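Local coordinates for acetaldehyde dehydrogenase (Acetylating) (Geobacillus thermoglucosidasius, PDB 5J78), which probably catalyses the NAD-dependent, CoA-acylating interconversion of acetaldehyde and acetyl-CoA, at residues K95-A100 with N142-I148; F149-I153 with I217-G221; K308-I312 with I331-I337; L345-T351 with P366-I372. All coordinates share one frame; numbering follows the deposited sequence.

Interactions 1 and 2 share helix 143-156 and form one buried block: their centres are 11 Å apart, and Ala-99 O lies 3.4 Å from Leu-152 CD1. Interaction 1 surrounds an acetate near Asn-142; its Lys-95 packs on Thr-271, two residues before Cys-273, which is oxidised to 3-sulfinoalanine and is probably the catalytic cysteine of the family. Interaction 2 ties the next turns of the helix to the mixed sheet. Interactions 3 and 4 form a second block about the seven-stranded parallel sheet, with centres 15 Å apart; Ile-331 CG2 packs 4.0 Å from Leu-346 CD1. The centres of interactions 1 and 4 are 29 Å apart, consistent with separate cofactor-binding and catalytic domains.

Interaction 1: K95-A100 with N142-I148; sequences KNLFAA and NPTSTVI. With ACT (acetate ion), chain I.
A bend at chi3 (-60°) turns the otherwise extended side chain of Lys-95 over Ser-145 toward Asn-142, while Ser-145 chi1 (54°) holds OG between its backbone N and carbonyl carbon, facing the same space. The Lys-95 and Asn-142 side chains cross at about a right angle, and Lys-95 NZ bonds Asn-142 OD1 at 2.8 Å. Lys-95 NZ also bonds ACT O of an acetate, probably from the crystallisation liquor though it may mark a pocket, at 2.8 Å. The other acetate oxygen, OXT, is gripped by Ser-145 OG at 2.6 Å and by Ser-145 N at 3.0 Å, with a weak third bond from Thr-144 N. The carboxylate thus sits at the start of helix 143-156, whose positive end would probably help to hold an anion. In aldehyde dehydrogenases the loop ahead of this helix carries the oxyanion-hole asparagine, a place that Asn-142 probably takes. Lys-95 also forms a salt bridge with Asp-268, and Lys-92 is a further donor to the acetate. Beside this site the two helix segments run almost parallel, 3° apart. Thr-144 OG1 donates to Asn-96 OD1 at 2.8 Å, in the carbonyl plane and on a lone pair, and Asn-96 ND2 bonds Ala-73 O. One turn further on the packing is apolar and tight: Ala-99 CB presses on Ile-148 CG2 at 3.5 Å, with Ser-145 O 3.4 Å from Ala-99 CB.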
loop_
_atom_site.group_PDB
_atom_site.type_symbol
_atom_site.label_atom_id
_atom_site.label_comp_id
_atom_site.label_asym_id
_atom_site.label_seq_id
_atom_site.Cartn_x
_atom_site.Cartn_y
_atom_site.Cartn_z
ATOM N N LYS A 95 -13.790 2.170 38.849
ATOM C CA LYS A 95 -13.216 2.713 37.633
ATOM C C LYS A 95 -14.245 3.583 36.893
ATOM O O LYS A 95 -13.914 4.682 36.458
ATOM C CB LYS A 95 -12.703 1.576 36.740
ATOM C CG LYS A 95 -11.663 2.013 35.712
ATOM C CD LYS A 95 -11.328 0.935 34.693
ATOM C CE LYS A 95 -10.761 -0.342 35.326
ATOM N NZ LYS A 95 -10.563 -1.366 34.228
ATOM N N ASN A 96 -15.496 3.123 36.774
ATOM C CA ASN A 96 -16.523 3.920 36.105
ATOM C C ASN A 96 -16.835 5.190 36.884
ATOM O O ASN A 96 -17.124 6.234 36.287
ATOM C CB ASN A 96 -17.819 3.117 35.892
ATOM C CG ASN A 96 -17.681 2.057 34.810
ATOM O OD1 ASN A 96 -16.899 2.205 33.879
ATOM N ND2 ASN A 96 -18.456 0.994 34.923
ATOM N N LEU A 97 -16.782 5.090 38.213
ATOM C CA LEU A 97 -17.080 6.218 39.082
ATOM C C LEU A 97 -15.945 7.240 39.023
ATOM O O LEU A 97 -16.167 8.438 39.209
ATOM C CB LEU A 97 -17.312 5.741 40.522
ATOM C CG LEU A 97 -18.624 5.000 40.810
ATOM C CD1 LEU A 97 -18.611 4.493 42.212
ATOM C CD2 LEU A 97 -19.823 5.933 40.576
ATOM N N PHE A 98 -14.731 6.764 38.759
ATOM C CA PHE A 98 -13.601 7.657 38.552
ATOM C C PHE A 98 -13.892 8.520 37.324
ATOM O O PHE A 98 -13.682 9.734 37.343
ATOM C CB PHE A 98 -12.278 6.874 38.392
ATOM C CG PHE A 98 -11.131 7.717 37.904
ATOM C CD1 PHE A 98 -10.432 8.536 38.772
ATOM C CD2 PHE A 98 -10.772 7.709 36.560
ATOM C CE1 PHE A 98 -9.374 9.348 38.303
ATOM C CE2 PHE A 98 -9.726 8.513 36.088
ATOM C CZ PHE A 98 -9.033 9.333 36.969
ATOM N N ALA A 99 -14.415 7.910 36.268
ATOM C CA ALA A 99 -14.721 8.673 35.070
ATOM C C ALA A 99 -15.910 9.574 35.310
ATOM O O ALA A 99 -15.944 10.719 34.854
ATOM C CB ALA A 99 -14.981 7.764 33.905
ATOM N N ALA A 100 -16.889 9.073 36.049
ATOM C CA ALA A 100 -18.101 9.843 36.267
ATOM C C ALA A 100 -17.892 11.002 37.247
ATOM O O ALA A 100 -18.616 11.990 37.171
ATOM C CB ALA A 100 -19.210 8.946 36.765
ATOM N N ASN A 142 -10.343 -1.406 29.745
ATOM C CA ASN A 142 -11.084 -0.318 30.393
ATOM C C ASN A 142 -12.223 0.134 29.495
ATOM O O ASN A 142 -12.345 1.323 29.174
ATOM C CB ASN A 142 -10.172 0.886 30.698
ATOM C CG ASN A 142 -8.873 0.492 31.361
ATOM O OD1 ASN A 142 -8.844 -0.345 32.271
ATOM N ND2 ASN A 142 -7.779 1.126 30.925
ATOM N N PRO A 143 -13.058 -0.813 29.063
ATOM C CA PRO A 143 -14.019 -0.497 28.002
ATOM C C PRO A 143 -15.023 0.601 28.383
ATOM O O PRO A 143 -15.129 1.586 27.674
ATOM C CB PRO A 143 -14.742 -1.821 27.767
ATOM C CG PRO A 143 -14.424 -2.672 28.982
ATOM C CD PRO A 143 -13.142 -2.211 29.509
ATOM N N THR A 144 -15.722 0.456 29.502
ATOM C CA THR A 144 -16.851 1.341 29.777
ATOM C C THR A 144 -16.384 2.654 30.409
ATOM O O THR A 144 -16.910 3.714 30.098
ATOM C CB THR A 144 -17.880 0.634 30.669
ATOM O OG1 THR A 144 -17.270 0.306 31.924
ATOM C CG2 THR A 144 -18.355 -0.655 29.996
ATOM N N SER A 145 -15.352 2.592 31.244
ATOM C CA SER A 145 -14.835 3.799 31.880
ATOM C C SER A 145 -14.204 4.760 30.874
ATOM O O SER A 145 -14.307 5.985 31.048
ATOM C CB SER A 145 -13.808 3.469 32.959
ATOM O OG SER A 145 -12.761 2.656 32.476
ATOM N N THR A 146 -13.580 4.212 29.826
ATOM C CA THR A 146 -12.920 5.038 28.798
ATOM C C THR A 146 -13.971 5.744 27.928
ATOM O O THR A 146 -13.774 6.882 27.461
ATOM C CB THR A 146 -11.974 4.199 27.904
ATOM O OG1 THR A 146 -10.988 3.539 28.714
ATOM C CG2 THR A 146 -11.231 5.091 26.887
ATOM N N VAL A 147 -15.084 5.060 27.707
ATOM C CA VAL A 147 -16.200 5.634 26.981
ATOM C C VAL A 147 -16.764 6.807 27.753
ATOM O O VAL A 147 -17.042 7.871 27.169
ATOM C CB VAL A 147 -17.323 4.609 26.730
ATOM C CG1 VAL A 147 -18.616 5.303 26.338
ATOM C CG2 VAL A 147 -16.900 3.622 25.672
ATOM N N ILE A 148 -16.954 6.608 29.055
ATOM C CA ILE A 148 -17.501 7.659 29.909
ATOM C C ILE A 148 -16.559 8.865 29.883
ATOM O O ILE A 148 -16.979 9.996 29.638
ATOM C CB ILE A 148 -17.692 7.151 31.343
ATOM C CG1 ILE A 148 -18.805 6.091 31.394
ATOM C CG2 ILE A 148 -18.012 8.302 32.290
ATOM C CD1 ILE A 148 -18.780 5.248 32.628
HETATM C C ACT I . -13.953 -0.714 32.948
HETATM O O ACT I . -13.036 -1.554 33.012
HETATM O OXT ACT I . -13.797 0.238 32.199
HETATM C CH3 ACT I . -15.186 -0.816 33.787
#

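Interaction 2: F149-I153 with I217-G221; sequences FKALI and ILATG
Lys-150 reaches out from its helix like a rod toward Leu-218 and Thr-220. With CG anti to the carbonyl carbon (chi1 -72°) and the chain extended beyond CG, it spends its full length crossing the wide gap between helix 149-153 and strand 217-219, whose axes come no nearer than 11.8 Å. The methylenes run past Leu-218 in the opposite direction to that side chain: Lys-150 CD is 4.1 Å from Leu-218 CD1, and Lys-150 CE is 4.0 Å from Leu-218 CB. At the end, Lys-150 NZ bonds Thr-220 OG1 at 2.8 Å and, weakly, Leu-218 O at 3.3 Å. The Thr-220 hydroxyl is brought to Lys-150 NZ by chi1 of -50°, which places OG1 anti to its carbonyl carbon. A looser apolar touch, Ile-153 CD1 to Leu-218 CD1 at 4.5 Å, continues the contact one turn along the helix. The helix runs at 153° to the strand, packed across the face of the mixed sheet as in Rossmann-like alpha/beta domains; strand 124-138, which leads into this helix, hydrogen-bonds to strand 216-219. Ile-137 O of that neighbouring strand offers Lys-150 NZ another weak bond, and Thr-220 OG1 is also bonded to Thr-440 OG1. The chemistry divides along the lysine: its polar end is held by the Thr-220 hydroxyl and, weakly, by carbonyls of two neighbouring strands, while its methylenes lie along the apolar side chain of Leu-218.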
loop_
_atom_site.group_PDB
_atom_site.type_symbol
_atom_site.label_atom_id
_atom_site.label_comp_id
_atom_site.label_asym_id
_atom_site.label_seq_id
_atom_site.Cartn_x
_atom_site.Cartn_y
_atom_site.Cartn_z
ATOM N N PHE A 149 -15.282 8.595 30.124
ATOM C CA PHE A 149 -14.238 9.622 30.147
ATOM C C PHE A 149 -14.204 10.410 28.830
ATOM O O PHE A 149 -14.309 11.635 28.831
ATOM C CB PHE A 149 -12.887 8.947 30.461
ATOM C CG PHE A 149 -11.695 9.643 29.873
ATOM C CD1 PHE A 149 -11.275 10.890 30.356
ATOM C CD2 PHE A 149 -10.979 9.049 28.848
ATOM C CE1 PHE A 149 -10.168 11.537 29.791
ATOM C CE2 PHE A 149 -9.880 9.690 28.279
ATOM C CZ PHE A 149 -9.477 10.937 28.752
ATOM N N LYS A 150 -14.120 9.701 27.706
ATOM C CA LYS A 150 -14.022 10.350 26.398
ATOM C C LYS A 150 -15.293 11.085 25.992
ATOM O O LYS A 150 -15.236 12.156 25.364
ATOM C CB LYS A 150 -13.646 9.320 25.328
ATOM C CG LYS A 150 -12.209 8.862 25.456
ATOM C CD LYS A 150 -11.776 7.943 24.316
ATOM C CE LYS A 150 -10.293 7.612 24.455
ATOM N NZ LYS A 150 -9.791 6.665 23.424
ATOM N N ALA A 151 -16.446 10.527 26.333
ATOM C CA ALA A 151 -17.699 11.184 25.975
ATOM C C ALA A 151 -17.844 12.500 26.710
ATOM O O ALA A 151 -18.251 13.495 26.113
ATOM C CB ALA A 151 -18.894 10.282 26.272
ATOM N N LEU A 152 -17.521 12.506 28.005
ATOM C CA LEU A 152 -17.582 13.736 28.795
ATOM C C LEU A 152 -16.631 14.829 28.236
ATOM O O LEU A 152 -17.043 15.961 28.043
ATOM C CB LEU A 152 -17.237 13.457 30.258
ATOM C CG LEU A 152 -18.276 12.720 31.111
ATOM C CD1 LEU A 152 -17.615 12.331 32.422
ATOM C CD2 LEU A 152 -19.521 13.575 31.313
ATOM N N ILE A 153 -15.363 14.497 27.992
ATOM C CA ILE A 153 -14.424 15.528 27.535
ATOM C C ILE A 153 -14.729 15.948 26.093
ATOM O O ILE A 153 -14.525 17.103 25.728
ATOM C CB ILE A 153 -12.934 15.084 27.642
ATOM C CG1 ILE A 153 -12.592 13.897 26.729
ATOM C CG2 ILE A 153 -12.543 14.780 29.107
ATOM C CD1 ILE A 153 -11.068 13.637 26.653
ATOM N N ILE A 217 -8.530 11.588 15.958
ATOM C CA ILE A 217 -8.573 10.238 16.520
ATOM C C ILE A 217 -7.974 10.246 17.930
ATOM O O ILE A 217 -6.824 10.650 18.115
ATOM C CB ILE A 217 -7.764 9.221 15.661
ATOM C CG1 ILE A 217 -8.194 9.269 14.199
ATOM C CG2 ILE A 217 -7.872 7.757 16.252
ATOM C CD1 ILE A 217 -7.236 8.572 13.253
ATOM N N LEU A 218 -8.754 9.819 18.916
ATOM C CA LEU A 218 -8.218 9.436 20.229
ATOM C C LEU A 218 -8.015 7.936 20.234
ATOM O O LEU A 218 -8.983 7.177 20.261
ATOM C CB LEU A 218 -9.156 9.826 21.364
ATOM C CG LEU A 218 -9.464 11.295 21.586
ATOM C CD1 LEU A 218 -10.276 11.425 22.870
ATOM C CD2 LEU A 218 -8.183 12.127 21.671
ATOM N N ALA A 219 -6.757 7.509 20.226
ATOM C CA ALA A 219 -6.433 6.105 20.058
ATOM C C ALA A 219 -5.874 5.522 21.355
ATOM O O ALA A 219 -4.677 5.634 21.653
ATOM C CB ALA A 219 -5.453 5.935 18.928
ATOM N N THR A 220 -6.760 4.923 22.137
ATOM C CA THR A 220 -6.356 4.225 23.342
ATOM C C THR A 220 -6.399 2.731 23.063
ATOM O O THR A 220 -7.462 2.130 22.982
ATOM C CB THR A 220 -7.252 4.602 24.522
ATOM O OG1 THR A 220 -7.332 6.031 24.587
ATOM C CG2 THR A 220 -6.677 4.049 25.835
ATOM N N GLY A 221 -5.222 2.140 22.905
ATOM C CA GLY A 221 -5.110 0.741 22.521
ATOM C C GLY A 221 -3.663 0.318 22.470
ATOM O O GLY A 221 -2.779 1.045 22.947
#

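Interaction 3: K308-I312 with I331-I337; sequences KVASI and IAEMAGI
Ile-312 CD1 lies over one face of the Met-334 to Ala-335 peptide, straight above Ala-335 N at 3.7 Å. It is also 3.7 Å from Ile-331 O, which is already joined to Ala-335 N by a helix hydrogen bond. Lys-308 CB lies 3.6 Å from Ala-335 O. The reach of Ile-312 comes from chi1 of 64°, with CG1 between backbone N and carbonyl carbon; its CD1 meets Met-334 CB at 3.5 Å, the two side chains crossing at about a right angle, and the remainder of Met-334 leads away. Ala-335 CB packs against the backbone of the other helix, 3.8 Å from Val-309 CA. The helix then ends in a Schellman motif at Gly-336, which has positive phi, and Ile-337 beyond it points its side chain toward the first helix: its CG2 is 3.6 Å from Lys-308 CD, while Ile-337 CD1 touches Val-309 CG2 at 4.0 Å. The contact is plain apolar packing between two helices crossing at 95°, partly open to solvent at Lys-308 and Met-334. Toward the parallel sheet, Val-309 and Ile-331 reach Ile-367, Ile-331 also meets Leu-346, and Phe-359 covers Val-309.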
loop_
_atom_site.group_PDB
_atom_site.type_symbol
_atom_site.label_atom_id
_atom_site.label_comp_id
_atom_site.label_asym_id
_atom_site.label_seq_id
_atom_site.Cartn_x
_atom_site.Cartn_y
_atom_site.Cartn_z
ATOM N N LYS A 308 6.776 -22.547 36.097
ATOM C CA LYS A 308 5.436 -22.908 35.647
ATOM C C LYS A 308 4.627 -21.664 35.282
ATOM O O LYS A 308 3.965 -21.634 34.241
ATOM C CB LYS A 308 4.704 -23.720 36.716
ATOM C CG LYS A 308 5.180 -25.173 36.789
ATOM C CD LYS A 308 4.454 -25.968 37.873
ATOM C CE LYS A 308 4.994 -27.384 37.981
ATOM N NZ LYS A 308 4.500 -28.261 36.880
ATOM N N VAL A 309 4.673 -20.640 36.129
ATOM C CA VAL A 309 3.927 -19.419 35.843
ATOM C C VAL A 309 4.503 -18.747 34.572
ATOM O O VAL A 309 3.745 -18.312 33.707
ATOM C CB VAL A 309 3.950 -18.452 37.042
ATOM C CG1 VAL A 309 3.322 -17.078 36.670
ATOM C CG2 VAL A 309 3.201 -19.056 38.201
ATOM N N ALA A 310 5.830 -18.716 34.443
ATOM C CA ALA A 310 6.478 -18.018 33.336
ATOM C C ALA A 310 6.053 -18.586 32.012
ATOM O O ALA A 310 6.084 -17.894 30.995
ATOM C CB ALA A 310 7.982 -18.076 33.452
ATOM N N SER A 311 5.641 -19.844 32.029
ATOM C CA SER A 311 5.285 -20.558 30.811
ATOM C C SER A 311 3.969 -20.095 30.224
ATOM O O SER A 311 3.720 -20.272 29.031
ATOM C CB SER A 311 5.215 -22.058 31.096
ATOM O OG SER A 311 6.406 -22.480 31.724
ATOM N N ILE A 312 3.117 -19.523 31.068
ATOM C CA ILE A 312 1.821 -19.050 30.607
ATOM C C ILE A 312 1.717 -17.524 30.593
ATOM O O ILE A 312 0.661 -16.988 30.270
ATOM C CB ILE A 312 0.683 -19.634 31.475
ATOM C CG1 ILE A 312 0.769 -19.144 32.922
ATOM C CG2 ILE A 312 0.725 -21.158 31.433
ATOM C CD1 ILE A 312 -0.553 -19.203 33.642
ATOM N N ILE A 331 -4.869 -17.788 37.702
ATOM C CA ILE A 331 -3.537 -17.900 37.134
ATOM C C ILE A 331 -2.830 -19.149 37.671
ATOM O O ILE A 331 -2.178 -19.871 36.915
ATOM C CB ILE A 331 -2.712 -16.657 37.455
ATOM C CG1 ILE A 331 -3.326 -15.431 36.770
ATOM C CG2 ILE A 331 -1.275 -16.812 36.992
ATOM C CD1 ILE A 331 -2.836 -14.143 37.330
ATOM N N ALA A 332 -2.948 -19.383 38.978
ATOM C CA ALA A 332 -2.333 -20.561 39.610
ATOM C C ALA A 332 -2.824 -21.841 38.942
ATOM O O ALA A 332 -2.038 -22.708 38.575
ATOM C CB ALA A 332 -2.649 -20.590 41.089
ATOM N N GLU A 333 -4.138 -21.929 38.769
ATOM C CA GLU A 333 -4.753 -23.072 38.134
ATOM C C GLU A 333 -4.213 -23.255 36.726
ATOM O O GLU A 333 -3.901 -24.376 36.307
ATOM C CB GLU A 333 -6.269 -22.906 38.107
ATOM C CG GLU A 333 -7.024 -24.199 37.854
ATOM C CD GLU A 333 -8.531 -24.000 37.831
ATOM O OE1 GLU A 333 -9.014 -23.007 38.423
ATOM O OE2 GLU A 333 -9.232 -24.839 37.220
ATOM N N MET A 334 -4.067 -22.143 36.012
ATOM C CA MET A 334 -3.623 -22.169 34.622
ATOM C C MET A 334 -2.205 -22.674 34.534
ATOM O O MET A 334 -1.837 -23.373 33.593
ATOM C CB MET A 334 -3.690 -20.768 33.986
ATOM C CG MET A 334 -5.069 -20.291 33.636
ATOM S SD MET A 334 -5.036 -18.680 32.814
ATOM C CE MET A 334 -6.750 -18.592 32.280
ATOM N N ALA A 335 -1.395 -22.274 35.502
ATOM C CA ALA A 335 0.004 -22.668 35.511
ATOM C C ALA A 335 0.159 -24.025 36.192
ATOM O O ALA A 335 1.255 -24.570 36.221
ATOM C CB ALA A 335 0.865 -21.614 36.210
ATOM N N GLY A 336 -0.935 -24.565 36.735
ATOM C CA GLY A 336 -0.895 -25.859 37.403
ATOM C C GLY A 336 -0.117 -25.885 38.703
ATOM O O GLY A 336 0.603 -26.847 39.000
ATOM N N ILE A 337 -0.271 -24.828 39.491
ATOM C CA ILE A 337 0.305 -24.778 40.825
ATOM C C ILE A 337 -0.874 -24.516 41.735
ATOM O O ILE A 337 -1.934 -24.128 41.254
ATOM C CB ILE A 337 1.400 -23.681 40.961
ATOM C CG1 ILE A 337 0.779 -22.279 41.055
ATOM C CG2 ILE A 337 2.390 -23.752 39.777
ATOM C CD1 ILE A 337 1.805 -21.163 41.262
#

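Interaction 4: L345-T351 with P366-I372; sequences LLVAEET and PILAFYI. Unlike the reference sequence in segment 366-372: Ile-372 (reference Thr).
Two neighbouring parallel strands of the seven-stranded sheet, Leu-346 to Glu-349 beside Ile-367 to Phe-370, form a pair in the domain that probably corresponds to the catalytic domain of the family. Five backbone bonds zip them: Leu-346 N to Pro-366 O, Leu-368 N to Leu-346 O and Ala-348 N to Leu-368 O are each 3.0 Å, while Phe-370 N to Ala-348 O and Glu-350 N to Phe-370 O are each 2.9 Å. On the face that carries Val-347, Leu-368 and Phe-370, Val-347 CG1, set anti to its own N by chi1 of 180°, touches Phe-370 CB at 3.7 Å. Leu-345 CD1 meets Leu-368 CD2 at 4.0 Å. At the far end Glu-350 CB lies over one face of the Tyr-371 ring in a CH-pi contact, 4.3 Å from its centroid and offset toward the rim. The Glu-350 carboxylate stands 89° to that ring, and Tyr-371 OH is bonded to Glu-352 O. Strand 298-300 flanks strand 345-349, and strand 276-282 flanks strand 367-373. Helix 286-295 packs on Phe-370, while Phe-359 covers Ala-348 and Ile-367 on the face they share with Leu-346.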
loop_
_atom_site.group_PDB
_atom_site.type_symbol
_atom_site.label_atom_id
_atom_site.label_comp_id
_atom_site.label_asym_id
_atom_site.label_seq_id
_atom_site.Cartn_x
_atom_site.Cartn_y
_atom_site.Cartn_z
ATOM N N LEU A 345 -1.824 -11.449 45.368
ATOM C CA LEU A 345 -0.938 -11.272 44.231
ATOM C C LEU A 345 0.210 -12.242 44.336
ATOM O O LEU A 345 0.611 -12.632 45.432
ATOM C CB LEU A 345 -0.417 -9.828 44.148
ATOM C CG LEU A 345 0.557 -9.329 45.219
ATOM C CD1 LEU A 345 1.173 -7.993 44.817
ATOM C CD2 LEU A 345 -0.142 -9.189 46.551
ATOM N N LEU A 346 0.696 -12.645 43.171
ATOM C CA LEU A 346 1.899 -13.432 43.016
ATOM C C LEU A 346 3.108 -12.552 42.818
ATOM O O LEU A 346 3.063 -11.611 42.027
ATOM C CB LEU A 346 1.761 -14.355 41.803
ATOM C CG LEU A 346 0.506 -15.213 41.747
ATOM C CD1 LEU A 346 0.563 -16.148 40.526
ATOM C CD2 LEU A 346 0.368 -16.024 43.048
ATOM N N VAL A 347 4.192 -12.888 43.507
ATOM C CA VAL A 347 5.455 -12.172 43.407
ATOM C C VAL A 347 6.572 -13.150 43.040
ATOM O O VAL A 347 6.565 -14.310 43.461
ATOM C CB VAL A 347 5.813 -11.462 44.716
ATOM C CG1 VAL A 347 7.147 -10.728 44.573
ATOM C CG2 VAL A 347 4.703 -10.518 45.139
ATOM N N ALA A 348 7.524 -12.675 42.245
ATOM C CA ALA A 348 8.627 -13.505 41.760
ATOM C C ALA A 348 9.921 -12.724 41.766
ATOM O O ALA A 348 10.074 -11.729 41.037
ATOM C CB ALA A 348 8.346 -14.023 40.353
ATOM N N GLU A 349 10.862 -13.196 42.574
ATOM C CA GLU A 349 12.174 -12.583 42.674
ATOM C C GLU A 349 12.881 -12.787 41.352
ATOM O O GLU A 349 12.818 -13.864 40.769
ATOM C CB GLU A 349 12.959 -13.180 43.838
ATOM C CG GLU A 349 14.256 -12.466 44.147
ATOM C CD GLU A 349 14.814 -12.847 45.508
ATOM O OE1 GLU A 349 14.018 -13.189 46.411
ATOM O OE2 GLU A 349 16.051 -12.800 45.674
ATOM N N GLU A 350 13.511 -11.729 40.851
ATOM C CA GLU A 350 14.068 -11.758 39.506
ATOM C C GLU A 350 15.334 -10.935 39.488
ATOM O O GLU A 350 15.515 -10.062 40.345
ATOM C CB GLU A 350 13.034 -11.228 38.503
ATOM C CG GLU A 350 13.209 -11.710 37.065
ATOM C CD GLU A 350 12.887 -13.198 36.876
ATOM O OE1 GLU A 350 12.553 -13.900 37.869
ATOM O OE2 GLU A 350 12.963 -13.664 35.717
ATOM N N THR A 351 16.213 -11.220 38.527
ATOM C CA THR A 351 17.441 -10.441 38.354
ATOM C C THR A 351 17.620 -9.936 36.916
ATOM O O THR A 351 18.302 -8.941 36.704
ATOM C CB THR A 351 18.691 -11.264 38.747
ATOM O OG1 THR A 351 18.830 -12.385 37.862
ATOM C CG2 THR A 351 18.575 -11.752 40.189
ATOM N N PRO A 366 -2.242 -9.706 38.275
ATOM C CA PRO A 366 -1.703 -9.563 39.628
ATOM C C PRO A 366 -0.435 -10.404 39.816
ATOM O O PRO A 366 -0.347 -11.273 40.689
ATOM C CB PRO A 366 -2.859 -10.034 40.519
ATOM C CG PRO A 366 -4.030 -10.186 39.629
ATOM C CD PRO A 366 -3.506 -10.453 38.274
ATOM N N ILE A 367 0.545 -10.122 38.963
ATOM C CA ILE A 367 1.890 -10.672 39.048
ATOM C C ILE A 367 2.872 -9.518 39.075
ATOM O O ILE A 367 2.779 -8.585 38.275
ATOM C CB ILE A 367 2.232 -11.591 37.865
ATOM C CG1 ILE A 367 1.173 -12.674 37.725
ATOM C CG2 ILE A 367 3.620 -12.186 38.050
ATOM C CD1 ILE A 367 1.325 -13.581 36.495
ATOM N N LEU A 368 3.842 -9.624 39.965
ATOM C CA LEU A 368 4.784 -8.567 40.242
ATOM C C LEU A 368 6.185 -9.159 40.281
ATOM O O LEU A 368 6.406 -10.151 40.977
ATOM C CB LEU A 368 4.411 -7.911 41.575
ATOM C CG LEU A 368 4.898 -6.516 41.902
ATOM C CD1 LEU A 368 4.568 -5.512 40.790
ATOM C CD2 LEU A 368 4.270 -6.079 43.210
ATOM N N ALA A 369 7.121 -8.593 39.523
ATOM C CA ALA A 369 8.538 -8.965 39.657
ATOM C C ALA A 369 9.148 -8.248 40.852
ATOM O O ALA A 369 8.706 -7.163 41.216
ATOM C CB ALA A 369 9.316 -8.636 38.396
ATOM N N PHE A 370 10.174 -8.857 41.447
ATOM C CA PHE A 370 10.817 -8.331 42.650
ATOM C C PHE A 370 12.334 -8.292 42.483
ATOM O O PHE A 370 12.981 -9.341 42.440
ATOM C CB PHE A 370 10.447 -9.199 43.860
ATOM C CG PHE A 370 10.848 -8.617 45.187
ATOM C CD1 PHE A 370 12.112 -8.837 45.715
ATOM C CD2 PHE A 370 9.953 -7.870 45.921
ATOM C CE1 PHE A 370 12.469 -8.310 46.939
ATOM C CE2 PHE A 370 10.312 -7.336 47.151
ATOM C CZ PHE A 370 11.563 -7.560 47.659
ATOM N N TYR A 371 12.891 -7.088 42.395
ATOM C CA TYR A 371 14.327 -6.912 42.170
ATOM C C TYR A 371 14.966 -6.304 43.396
ATOM O O TYR A 371 14.459 -5.326 43.961
ATOM C CB TYR A 371 14.618 -6.013 40.963
ATOM C CG TYR A 371 14.216 -6.565 39.615
ATOM C CD1 TYR A 371 12.920 -6.407 39.138
ATOM C CD2 TYR A 371 15.140 -7.202 38.803
ATOM C CE1 TYR A 371 12.551 -6.897 37.888
ATOM C CE2 TYR A 371 14.785 -7.692 37.556
ATOM C CZ TYR A 371 13.486 -7.537 37.105
ATOM O OH TYR A 371 13.123 -8.033 35.869
ATOM N N ILE A 372 16.097 -6.888 43.779
ATOM C CA ILE A 372 16.940 -6.379 44.861
ATOM C C ILE A 372 17.996 -5.438 44.300
ATOM O O ILE A 372 18.661 -5.773 43.320
ATOM C CB ILE A 372 17.692 -7.510 45.614
ATOM C CG1 ILE A 372 16.901 -8.825 45.629
ATOM C CG2 ILE A 372 18.050 -7.059 47.034
ATOM C CD1 ILE A 372 15.695 -8.774 46.442
#